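Long-range contacts in uncharacterized protein AF_0924 (Archaeoglobus fulgidus, PDB 3DT5), which is of unknown function but probably sits in the cell membrane, this chain being its C-terminal domain, which holds a calcium ion in the crystal: residues T43-E48 and H69-A74; I28-A33 and T49-R54; S35-T40 and D127-Y132; R64-H69 and E92-A97. All blocks are in the same frame, centred on the assembly; numbering follows the deposited sequence. Where two conformers were deposited one is given.

In the fold
The four contacts tie one mainly helical domain together. Contact 2 packs helix 16-35 on helix 43-52, and contact 1 uses the first turns of that second helix to meet the loop before strand 74-75, with centres about 10 Å apart. Contact 4 shares His69 with contact 1 and carries the same loop onto helix 88-116. Contact 3 ties the end of helix 16-35 to the chain entering strand 130-131, at the border of a small three-stranded mixed sheet; it spans the longest separation in sequence, and contacts 1 and 4 both fall between its two segments. Contacts 1, 2 and 4 touch one another around Ile51, Phe70 and Trp94, in a common hydrophobic core.

Contact 1. Residues T43-E48 and H69-A74; sequences TEDEIE and HFKFKA. With CA (calcium ion), chain B.
Glu44 and the loop 69-74 meet at a calcium ion. Both carboxylate oxygens of Glu44 bind it, OE1 and OE2 each lying 2.5 Å from the calcium, and the loop supplies two backbone carbonyls, Lys71 O and Ala74 O, the latter at 2.3 Å from the same ion. Asp75 OD1 is a further ligand. The metal explains why the Glu44 oxygens can lie so close to these carbonyl oxygens.

Hydrogen bonds come from one turn further along the helix. A chi2 of -76° bends the Glu48 chain at CD, and from there OE2 meets two successive amides. The bond from Phe70 N, 2.6 Å and nearly along the C-O axis, is short but bent (137°); that from Lys71 N, 2.9 Å and on the anti side, is nearly straight (169°). Glu48 CG also lies 3.2 Å from Lys71 CG, the chains crossing at about a right angle. An alanine in place of Glu48 would probably leave both amides without their acceptor and the loop less firmly fixed beside the metal.

One salt bridge lies on the outer side, where Lys71 NZ reaches the syn side of Asp45 OD1 at 2.8 Å. On the buried side the contact is apolar, Ile47 CD1 resting 3.5 Å from Phe70 CE2, while Trp83, Phe34 and Trp94 meet the Phe70 ring edge-to-face. Three acidic side chains of one helix thus receive metal, amides and ammonium, and calcium probably offsets part of the negative charge gathered here.

Contact 2. Residues I28-A33 and T49-R54; sequences IPLIKA and TIITCR
Ile50 faces helix 16-35 across a buried, mainly apolar contact, and its branches divide the work. Its CB carries CG2, anti to the backbone N, into the Leu30 side chain: CG2 lies 4.0 Å from Leu30 CD1 and 4.1 Å from Leu30 CB, the two side chains crossing obliquely. The other branch leaves through CG1, anti to the carbonyl carbon (chi1 -68°), and ends at CD1, which sits 3.8 Å from Pro29 CB and 4.0 Å from Leu30 N.

This is helix-helix packing between 16-35 and 43-52, two helices consecutive in the chain, and it takes place where the first helix is kinked at Pro29, whose N makes no bond to the preceding turn. An alanine at Ile50 would probably open a gap beside Pro29 and Leu30, since both branches that fill it would be gone.

Next in sequence, Ile51 approaches Leu30 at about a right angle, its CG2 4.2 Å from Leu30 CD1. Leu101 of helix 88-116 also touches Leu30. At the margin, Pro29 CG comes within 4.4 Å of Arg54 NH1, near the plane of the guanidinium; that nitrogen is hydrogen-bonded to Lys25 O.

Contact 3. Residues S35-T40 and D127-Y132; sequences SSYVYT and DWLIGY
Leu129 makes the tight part of this contact by pressing its CD1 against the chain at Ser35 and Ser36. A chi1 of -66° puts CG beside the backbone N, and chi2 of 175° carries CD1 on to 3.5 Å from Ser35 O and 3.8 Å from Ser36 O. The same methyl reaches the Tyr37 ring in its plane, at the edge, 3.7 Å from Tyr37 CD1, and the two side chains cross at about a right angle. Leu129 is also the centre of an inverse gamma turn, from which the chain passes into strand 130-131.

The packing is looser on the CB side of Ser35: this atom stands 4.0 Å from Trp128 CZ3 and 3.8 Å from Asp127 O, while OG is hydrogen-bonded back to Ile31 O. Trp128 turns its polar end elsewhere, NE1 being hydrogen-bonded to Asp99 OD1 of helix 88-116. Toward solvent lie the exposed Asp127 and Tyr37. A water bridges the two backbones, giving one hydrogen bond to Ser35 O and one to Asp127 O, each 2.7 Å from the water oxygen.

Direct backbone bonds of Leu129 go to Phe34 and Trp83; between the two segments themselves, methyl packing and a water serving two carbonyls make the join.

Contact 4. Residues R64-H69 and E92-A97; sequences RVLPMH and EQWKEA
The chain leaving helix 60-65 lies against the long helix 88-116, and Pro67 is seated on the indole of Trp94 in a CH-pi contact. Pro67 CG stands over the face of the five-membered ring, 3.6 Å from its centroid and 20° off the normal. It is shifted toward the NE1 and CE2 side, coming to 3.4 Å from Trp94 NE1. His69 O lies at the edge of the indole, in its plane, but 4.0 Å from Trp94 NE1; this nitrogen is buried without a hydrogen-bond partner. Leu66 CG is anti to the backbone N (chi1 -179°), and beyond it CD1 adds an oblique contact, 4.2 Å from Trp94 CZ3.

One turn later on the helix, Ala97 lets the chain come close. Its CB touches Pro67 CD at 3.9 Å and Val65 O at 3.7 Å. Toward the surface, Val65 CG1 approaches Glu96 OE2, the two side chains crossing at about a right angle, and Gln93 OE1 comes near Pro67 CG. No direct hydrogen bond crosses, but a water gives one to Val65 O and one to Gln93 O, lying 2.8 Å from each of these two oxygens.

Phe34 stacks on Trp94, and Ile51 touches it as well. A proline CH-pi contact on tryptophan thus packs a loop onto helix 88-116 beside a cluster of aromatic rings.

Contact 1. Residues T43-E48 and H69-A74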
# COMPACT_ATOMS: atom_id res chain seq x y z
N THR A 43 7.72 4.86 10.19
CA THR A 43 6.82 4.13 9.31
C THR A 43 5.35 4.55 9.43
O THR A 43 4.70 4.73 8.42
CB THR A 43 6.94 2.62 9.48
OG1 THR A 43 8.31 2.28 9.28
CG2 THR A 43 6.09 1.85 8.39
N GLU A 44 4.82 4.70 10.64
CA GLU A 44 3.41 5.12 10.72
C GLU A 44 3.23 6.48 10.06
O GLU A 44 2.22 6.71 9.37
CB GLU A 44 2.97 5.19 12.20
CG GLU A 44 2.94 3.83 12.92
CD GLU A 44 1.99 3.84 14.14
OE1 GLU A 44 1.28 4.86 14.37
OE2 GLU A 44 1.94 2.83 14.88
N ASP A 45 4.18 7.40 10.28
CA ASP A 45 4.06 8.73 9.67
C ASP A 45 4.22 8.67 8.15
O ASP A 45 3.53 9.42 7.39
CB ASP A 45 5.05 9.72 10.26
CG ASP A 45 4.72 10.10 11.70
OD1 ASP A 45 3.53 10.27 12.06
OD2 ASP A 45 5.69 10.23 12.48
N GLU A 46 5.10 7.79 7.68
CA GLU A 46 5.23 7.57 6.23
C GLU A 46 3.94 7.03 5.59
O GLU A 46 3.56 7.48 4.52
CB GLU A 46 6.41 6.65 5.88
CG GLU A 46 7.78 7.25 6.21
CD GLU A 46 8.87 6.18 6.24
OE1 GLU A 46 8.56 4.99 5.98
OE2 GLU A 46 10.03 6.53 6.54
N ILE A 47 3.26 6.09 6.25
CA ILE A 47 1.97 5.65 5.79
C ILE A 47 0.97 6.82 5.82
O ILE A 47 0.22 7.01 4.85
CB ILE A 47 1.43 4.45 6.65
CG1 ILE A 47 2.35 3.21 6.47
CG2 ILE A 47 -0.05 4.08 6.28
CD1 ILE A 47 2.06 2.15 7.47
N GLU A 48 0.91 7.57 6.92
CA GLU A 48 -0.00 8.73 6.95
C GLU A 48 0.23 9.65 5.78
O GLU A 48 -0.73 10.14 5.16
CB GLU A 48 0.20 9.56 8.24
CG GLU A 48 -0.43 8.96 9.41
CD GLU A 48 -1.93 9.16 9.38
OE1 GLU A 48 -2.40 10.26 9.01
OE2 GLU A 48 -2.62 8.21 9.73
N HIS A 69 -6.90 7.90 7.51
CA HIS A 69 -6.22 7.93 8.79
C HIS A 69 -5.67 6.56 9.11
O HIS A 69 -6.28 5.56 8.74
CB HIS A 69 -7.17 8.34 9.91
CG HIS A 69 -7.74 9.71 9.76
ND1 HIS A 69 -6.99 10.86 9.90
CD2 HIS A 69 -9.00 10.13 9.48
CE1 HIS A 69 -7.75 11.92 9.70
NE2 HIS A 69 -8.98 11.51 9.44
N PHE A 70 -4.55 6.48 9.80
CA PHE A 70 -3.96 5.16 10.09
C PHE A 70 -3.27 5.11 11.47
O PHE A 70 -3.45 4.13 12.20
CB PHE A 70 -2.94 4.75 9.01
CG PHE A 70 -2.18 3.49 9.37
CD1 PHE A 70 -2.81 2.25 9.33
CD2 PHE A 70 -0.85 3.56 9.82
CE1 PHE A 70 -2.11 1.08 9.70
CE2 PHE A 70 -0.16 2.39 10.20
CZ PHE A 70 -0.81 1.16 10.12
N LYS A 71 -2.47 6.13 11.76
CA LYS A 71 -1.58 6.17 12.93
C LYS A 71 -2.24 5.70 14.22
O LYS A 71 -1.64 4.95 14.99
CB LYS A 71 -1.20 7.63 13.23
CG LYS A 71 -0.02 8.16 12.52
CD LYS A 71 0.27 9.60 12.97
CE LYS A 71 0.77 9.68 14.41
NZ LYS A 71 2.23 10.08 14.52
N PHE A 72 -3.42 6.25 14.51
CA PHE A 72 -4.03 5.96 15.78
C PHE A 72 -4.97 4.75 15.75
O PHE A 72 -5.71 4.51 16.70
CB PHE A 72 -4.68 7.23 16.34
CG PHE A 72 -3.68 8.34 16.56
CD1 PHE A 72 -2.64 8.19 17.48
CD2 PHE A 72 -3.74 9.52 15.81
CE1 PHE A 72 -1.68 9.21 17.69
CE2 PHE A 72 -2.78 10.56 15.99
CZ PHE A 72 -1.76 10.41 16.94
N LYS A 73 -4.92 3.98 14.67
CA LYS A 73 -5.78 2.81 14.52
C LYS A 73 -5.03 1.52 14.72
O LYS A 73 -5.64 0.46 14.86
CB LYS A 73 -6.43 2.74 13.11
CG LYS A 73 -7.09 4.01 12.58
CD LYS A 73 -8.21 4.45 13.40
CE LYS A 73 -9.31 4.95 12.47
NZ LYS A 73 -9.43 6.39 12.59
N ALA A 74 -3.70 1.59 14.74
CA ALA A 74 -2.89 0.35 14.76
C ALA A 74 -1.48 0.64 15.29
O ALA A 74 -1.08 1.78 15.36
CB ALA A 74 -2.82 -0.24 13.34
CA CA B . -0.04 3.68 16.16
O HOH W 1 -4.49 9.82 11.90

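Contact 2. Residues I28-A33 and T49-R54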
# COMPACT_ATOMS: atom_id res chain seq x y z
N ILE A 28 4.64 1.00 -4.53
CA ILE A 28 5.69 0.18 -3.90
C ILE A 28 5.88 0.51 -2.40
O ILE A 28 5.87 -0.41 -1.58
CB ILE A 28 7.01 0.24 -4.71
CG1 ILE A 28 6.77 -0.41 -6.08
CG2 ILE A 28 8.20 -0.47 -3.91
CD1 ILE A 28 7.84 -0.15 -7.12
N PRO A 29 6.05 1.80 -2.03
CA PRO A 29 6.18 2.02 -0.58
C PRO A 29 4.98 1.59 0.24
O PRO A 29 5.16 1.07 1.33
CB PRO A 29 6.44 3.53 -0.42
CG PRO A 29 6.38 4.10 -1.77
CD PRO A 29 6.23 3.03 -2.81
N LEU A 30 3.75 1.80 -0.26
CA LEU A 30 2.58 1.46 0.58
C LEU A 30 2.45 -0.08 0.68
O LEU A 30 2.15 -0.63 1.78
CB LEU A 30 1.29 2.03 -0.05
CG LEU A 30 0.04 1.91 0.85
CD1 LEU A 30 0.29 2.62 2.22
CD2 LEU A 30 -1.14 2.58 0.11
N ILE A 31 2.66 -0.76 -0.46
CA ILE A 31 2.69 -2.24 -0.44
C ILE A 31 3.74 -2.77 0.58
O ILE A 31 3.43 -3.67 1.41
CB ILE A 31 2.87 -2.87 -1.88
CG1 ILE A 31 1.61 -2.58 -2.73
CG2 ILE A 31 3.11 -4.40 -1.80
CD1 ILE A 31 1.81 -2.83 -4.26
N LYS A 32 4.98 -2.29 0.49
CA LYS A 32 6.02 -2.66 1.45
C LYS A 32 5.65 -2.39 2.91
O LYS A 32 5.92 -3.20 3.77
CB LYS A 32 7.34 -1.99 1.11
CG LYS A 32 7.95 -2.67 -0.12
CD LYS A 32 9.44 -2.56 -0.20
CE LYS A 32 9.85 -1.30 -0.92
NZ LYS A 32 11.08 -1.43 -1.81
N ALA A 33 5.08 -1.24 3.20
CA ALA A 33 4.67 -0.91 4.58
C ALA A 33 3.74 -1.95 5.18
O ALA A 33 3.73 -2.12 6.40
CB ALA A 33 3.96 0.51 4.62
N THR A 49 1.50 9.92 5.50
CA THR A 49 1.89 10.75 4.38
C THR A 49 1.46 10.19 3.05
O THR A 49 0.89 10.92 2.21
CB THR A 49 3.41 10.97 4.38
OG1 THR A 49 3.71 11.72 5.55
CG2 THR A 49 3.86 11.81 3.13
N ILE A 50 1.69 8.90 2.84
CA ILE A 50 1.23 8.27 1.57
C ILE A 50 -0.28 8.41 1.34
O ILE A 50 -0.73 8.70 0.23
CB ILE A 50 1.69 6.78 1.47
CG1 ILE A 50 3.20 6.72 1.32
CG2 ILE A 50 1.00 6.06 0.29
CD1 ILE A 50 3.78 5.30 1.60
N ILE A 51 -1.06 8.20 2.40
CA ILE A 51 -2.51 8.12 2.24
C ILE A 51 -3.15 9.50 2.32
O ILE A 51 -4.37 9.62 2.18
CB ILE A 51 -3.15 7.07 3.16
CG1 ILE A 51 -3.17 7.61 4.63
CG2 ILE A 51 -2.45 5.68 2.92
CD1 ILE A 51 -3.69 6.61 5.73
N THR A 52 -2.34 10.54 2.48
CA THR A 52 -2.86 11.92 2.43
C THR A 52 -2.17 12.64 1.28
O THR A 52 -2.74 12.83 0.20
CB THR A 52 -2.70 12.66 3.78
OG1 THR A 52 -1.33 12.57 4.23
CG2 THR A 52 -3.61 12.03 4.85
N CYS A 53 -0.93 12.97 1.53
CA CYS A 53 -0.09 13.73 0.62
C CYS A 53 0.19 13.05 -0.73
O CYS A 53 0.50 13.72 -1.70
CB CYS A 53 1.24 13.98 1.34
SG CYS A 53 2.46 14.69 0.31
N ARG A 54 0.13 11.72 -0.77
CA ARG A 54 0.40 11.01 -2.05
C ARG A 54 -0.82 10.40 -2.68
O ARG A 54 -0.70 9.68 -3.68
CB ARG A 54 1.53 10.00 -1.91
CG ARG A 54 2.77 10.67 -1.33
CD ARG A 54 3.99 9.86 -1.50
NE ARG A 54 5.09 10.38 -0.69
CZ ARG A 54 6.23 9.70 -0.45
NH1 ARG A 54 6.44 8.48 -0.99
NH2 ARG A 54 7.16 10.26 0.32

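Contact 3. Residues S35-T40 and D127-Y132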
# COMPACT_ATOMS: atom_id res chain seq x y z
N SER A 35 3.53 -5.28 3.97
CA SER A 35 3.92 -6.63 3.59
C SER A 35 5.40 -7.00 3.83
O SER A 35 5.75 -8.18 3.85
CB SER A 35 3.53 -6.90 2.13
OG SER A 35 4.34 -6.17 1.24
N SER A 36 6.26 -6.01 3.99
CA SER A 36 7.65 -6.34 4.22
C SER A 36 7.98 -6.09 5.71
O SER A 36 7.29 -5.34 6.40
CB SER A 36 8.54 -5.58 3.23
OG SER A 36 9.21 -4.52 3.84
N TYR A 37 8.99 -6.76 6.23
CA TYR A 37 9.29 -6.66 7.68
C TYR A 37 9.91 -5.33 8.13
O TYR A 37 10.02 -5.07 9.34
CB TYR A 37 10.20 -7.81 8.10
CG TYR A 37 9.51 -9.14 8.08
CD1 TYR A 37 8.13 -9.23 8.01
CD2 TYR A 37 10.24 -10.33 8.16
CE1 TYR A 37 7.48 -10.45 8.01
CE2 TYR A 37 9.60 -11.57 8.16
CZ TYR A 37 8.21 -11.60 8.09
OH TYR A 37 7.55 -12.80 8.06
N VAL A 38 10.30 -4.50 7.18
CA VAL A 38 10.87 -3.17 7.46
C VAL A 38 9.92 -2.28 8.27
O VAL A 38 8.75 -2.15 7.95
CB VAL A 38 11.25 -2.47 6.14
CG1 VAL A 38 11.68 -1.03 6.39
CG2 VAL A 38 12.39 -3.27 5.42
N TYR A 39 10.42 -1.70 9.34
CA TYR A 39 9.60 -0.90 10.23
C TYR A 39 10.57 -0.03 10.98
O TYR A 39 11.63 -0.52 11.40
CB TYR A 39 8.82 -1.77 11.24
CG TYR A 39 8.16 -0.92 12.29
CD1 TYR A 39 6.92 -0.29 12.05
CD2 TYR A 39 8.81 -0.65 13.51
CE1 TYR A 39 6.32 0.56 13.03
CE2 TYR A 39 8.23 0.22 14.47
CZ TYR A 39 6.98 0.80 14.22
OH TYR A 39 6.41 1.65 15.15
N THR A 40 10.24 1.26 11.11
CA THR A 40 11.10 2.25 11.79
C THR A 40 10.19 3.12 12.61
O THR A 40 8.97 3.00 12.50
CB THR A 40 11.81 3.17 10.79
OG1 THR A 40 10.83 4.00 10.11
CG2 THR A 40 12.57 2.33 9.78
N ASP A 127 1.34 -11.78 1.58
CA ASP A 127 0.46 -11.80 2.74
C ASP A 127 0.49 -10.41 3.35
O ASP A 127 1.56 -9.85 3.54
CB ASP A 127 0.95 -12.85 3.76
CG ASP A 127 0.92 -14.25 3.18
OD1 ASP A 127 0.06 -14.50 2.32
OD2 ASP A 127 1.76 -15.09 3.54
N TRP A 128 -0.67 -9.86 3.69
CA TRP A 128 -0.73 -8.57 4.38
C TRP A 128 -0.37 -8.79 5.86
O TRP A 128 -0.86 -9.74 6.48
CB TRP A 128 -2.11 -7.97 4.24
CG TRP A 128 -2.49 -7.75 2.80
CD1 TRP A 128 -3.63 -8.17 2.17
CD2 TRP A 128 -1.70 -7.06 1.82
NE1 TRP A 128 -3.61 -7.75 0.84
CE2 TRP A 128 -2.44 -7.07 0.60
CE3 TRP A 128 -0.47 -6.38 1.85
CZ2 TRP A 128 -1.97 -6.43 -0.56
CZ3 TRP A 128 -0.01 -5.73 0.68
CH2 TRP A 128 -0.76 -5.78 -0.50
N LEU A 129 0.51 -7.96 6.39
CA LEU A 129 0.95 -8.14 7.79
C LEU A 129 -0.00 -7.34 8.72
O LEU A 129 0.39 -6.33 9.33
CB LEU A 129 2.40 -7.69 7.95
CG LEU A 129 3.40 -8.57 7.16
CD1 LEU A 129 4.77 -8.02 7.25
CD2 LEU A 129 3.44 -10.05 7.60
N ILE A 130 -1.26 -7.79 8.77
CA ILE A 130 -2.28 -7.09 9.52
C ILE A 130 -3.07 -8.09 10.37
O ILE A 130 -3.23 -9.26 10.00
CB ILE A 130 -3.23 -6.29 8.59
CG1 ILE A 130 -3.95 -7.20 7.55
CG2 ILE A 130 -2.48 -5.06 7.90
CD1 ILE A 130 -5.09 -6.49 6.79
N GLY A 131 -3.59 -7.63 11.50
CA GLY A 131 -4.36 -8.51 12.42
C GLY A 131 -5.23 -7.70 13.35
O GLY A 131 -5.05 -6.50 13.48
N TYR A 132 -6.21 -8.35 13.98
CA TYR A 132 -6.85 -7.69 15.10
C TYR A 132 -7.13 -8.63 16.29
O TYR A 132 -7.42 -8.14 17.38
CB TYR A 132 -8.13 -6.97 14.67
CG TYR A 132 -9.21 -7.92 14.27
CD1 TYR A 132 -10.20 -8.32 15.18
CD2 TYR A 132 -9.21 -8.48 13.01
CE1 TYR A 132 -11.20 -9.25 14.79
CE2 TYR A 132 -10.19 -9.40 12.60
CZ TYR A 132 -11.17 -9.78 13.47
OH TYR A 132 -12.11 -10.69 13.03
O HOH W 2 4.16 -10.31 3.81

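Contact 4. Residues R64-H69 and E92-A97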
# COMPACT_ATOMS: atom_id res chain seq x y z
N ARG A 64 -11.55 5.48 -3.64
CA ARG A 64 -12.87 5.19 -3.04
C ARG A 64 -12.81 4.49 -1.69
O ARG A 64 -13.70 4.67 -0.85
CB ARG A 64 -13.74 4.40 -4.02
CG ARG A 64 -14.31 5.42 -5.02
CD ARG A 64 -14.93 4.88 -6.20
NE ARG A 64 -15.81 5.94 -6.66
CZ ARG A 64 -16.31 6.05 -7.89
NH1 ARG A 64 -15.99 5.16 -8.83
NH2 ARG A 64 -17.13 7.06 -8.18
N VAL A 65 -11.81 3.63 -1.52
CA VAL A 65 -11.78 2.74 -0.34
C VAL A 65 -10.59 2.99 0.56
O VAL A 65 -10.55 2.48 1.67
CB VAL A 65 -11.84 1.19 -0.73
CG1 VAL A 65 -13.16 0.86 -1.48
CG2 VAL A 65 -10.64 0.81 -1.59
N LEU A 66 -9.61 3.78 0.10
CA LEU A 66 -8.38 3.93 0.89
C LEU A 66 -8.67 4.81 2.12
O LEU A 66 -9.16 5.94 1.94
CB LEU A 66 -7.28 4.59 0.03
CG LEU A 66 -5.90 4.82 0.68
CD1 LEU A 66 -5.20 3.44 0.95
CD2 LEU A 66 -5.05 5.72 -0.27
N PRO A 67 -8.42 4.30 3.36
CA PRO A 67 -8.67 5.12 4.54
C PRO A 67 -7.82 6.42 4.54
O PRO A 67 -6.76 6.48 3.91
CB PRO A 67 -8.21 4.22 5.72
CG PRO A 67 -8.36 2.78 5.16
CD PRO A 67 -7.89 2.97 3.73
N MSE A 68 -8.33 7.42 5.26
CA MSE A 68 -7.68 8.73 5.38
C MSE A 68 -6.71 8.79 6.55
O MSE A 68 -5.84 9.66 6.61
CB MSE A 68 -8.75 9.78 5.70
CG MSE A 68 -8.48 11.10 5.07
SE MSE A 68 -8.91 10.86 3.20
CE MSE A 68 -10.24 9.40 3.30
N HIS A 69 -6.90 7.90 7.51
CA HIS A 69 -6.22 7.93 8.79
C HIS A 69 -5.67 6.56 9.11
O HIS A 69 -6.28 5.56 8.74
CB HIS A 69 -7.17 8.34 9.91
CG HIS A 69 -7.74 9.71 9.76
ND1 HIS A 69 -6.99 10.86 9.90
CD2 HIS A 69 -9.00 10.13 9.48
CE1 HIS A 69 -7.75 11.92 9.70
NE2 HIS A 69 -8.98 11.51 9.44
N GLU A 92 -10.79 -4.42 8.77
CA GLU A 92 -11.55 -4.82 7.60
C GLU A 92 -11.41 -3.79 6.47
O GLU A 92 -11.25 -4.19 5.29
CB GLU A 92 -13.02 -5.11 7.93
CG GLU A 92 -13.24 -6.31 8.87
CD GLU A 92 -12.79 -7.66 8.27
OE1 GLU A 92 -12.67 -7.79 7.04
OE2 GLU A 92 -12.59 -8.63 9.05
N GLN A 93 -11.46 -2.48 6.82
CA GLN A 93 -11.28 -1.38 5.82
C GLN A 93 -9.92 -1.51 5.15
O GLN A 93 -9.80 -1.41 3.94
CB GLN A 93 -11.29 0.01 6.47
CG GLN A 93 -12.59 0.45 7.02
CD GLN A 93 -12.82 1.94 6.82
OE1 GLN A 93 -11.87 2.75 6.89
NE2 GLN A 93 -14.08 2.31 6.55
N TRP A 94 -8.89 -1.72 5.97
CA TRP A 94 -7.53 -1.85 5.44
C TRP A 94 -7.35 -3.11 4.65
O TRP A 94 -6.68 -3.08 3.61
CB TRP A 94 -6.45 -1.73 6.56
CG TRP A 94 -6.11 -0.31 6.79
CD1 TRP A 94 -6.64 0.51 7.72
CD2 TRP A 94 -5.24 0.50 5.97
NE1 TRP A 94 -6.15 1.78 7.56
CE2 TRP A 94 -5.29 1.81 6.48
CE3 TRP A 94 -4.46 0.25 4.82
CZ2 TRP A 94 -4.56 2.87 5.92
CZ3 TRP A 94 -3.73 1.33 4.25
CH2 TRP A 94 -3.78 2.61 4.82
N LYS A 95 -7.93 -4.23 5.08
CA LYS A 95 -7.78 -5.44 4.27
C LYS A 95 -8.37 -5.24 2.84
O LYS A 95 -7.78 -5.59 1.83
CB LYS A 95 -8.43 -6.63 4.96
CG LYS A 95 -8.08 -7.94 4.24
CD LYS A 95 -9.16 -9.01 4.39
CE LYS A 95 -9.27 -9.80 3.05
NZ LYS A 95 -10.55 -10.60 3.00
N GLU A 96 -9.57 -4.66 2.80
CA GLU A 96 -10.24 -4.35 1.54
C GLU A 96 -9.39 -3.39 0.68
O GLU A 96 -9.23 -3.58 -0.53
CB GLU A 96 -11.59 -3.76 1.91
CG GLU A 96 -12.32 -3.09 0.82
CD GLU A 96 -13.76 -2.74 1.24
OE1 GLU A 96 -14.35 -3.46 2.12
OE2 GLU A 96 -14.31 -1.77 0.68
N ALA A 97 -8.87 -2.34 1.30
CA ALA A 97 -8.09 -1.35 0.55
C ALA A 97 -6.77 -1.92 0.05
O ALA A 97 -6.38 -1.60 -1.07
CB ALA A 97 -7.85 -0.09 1.39
O HOH W 3 -11.68 0.17 2.67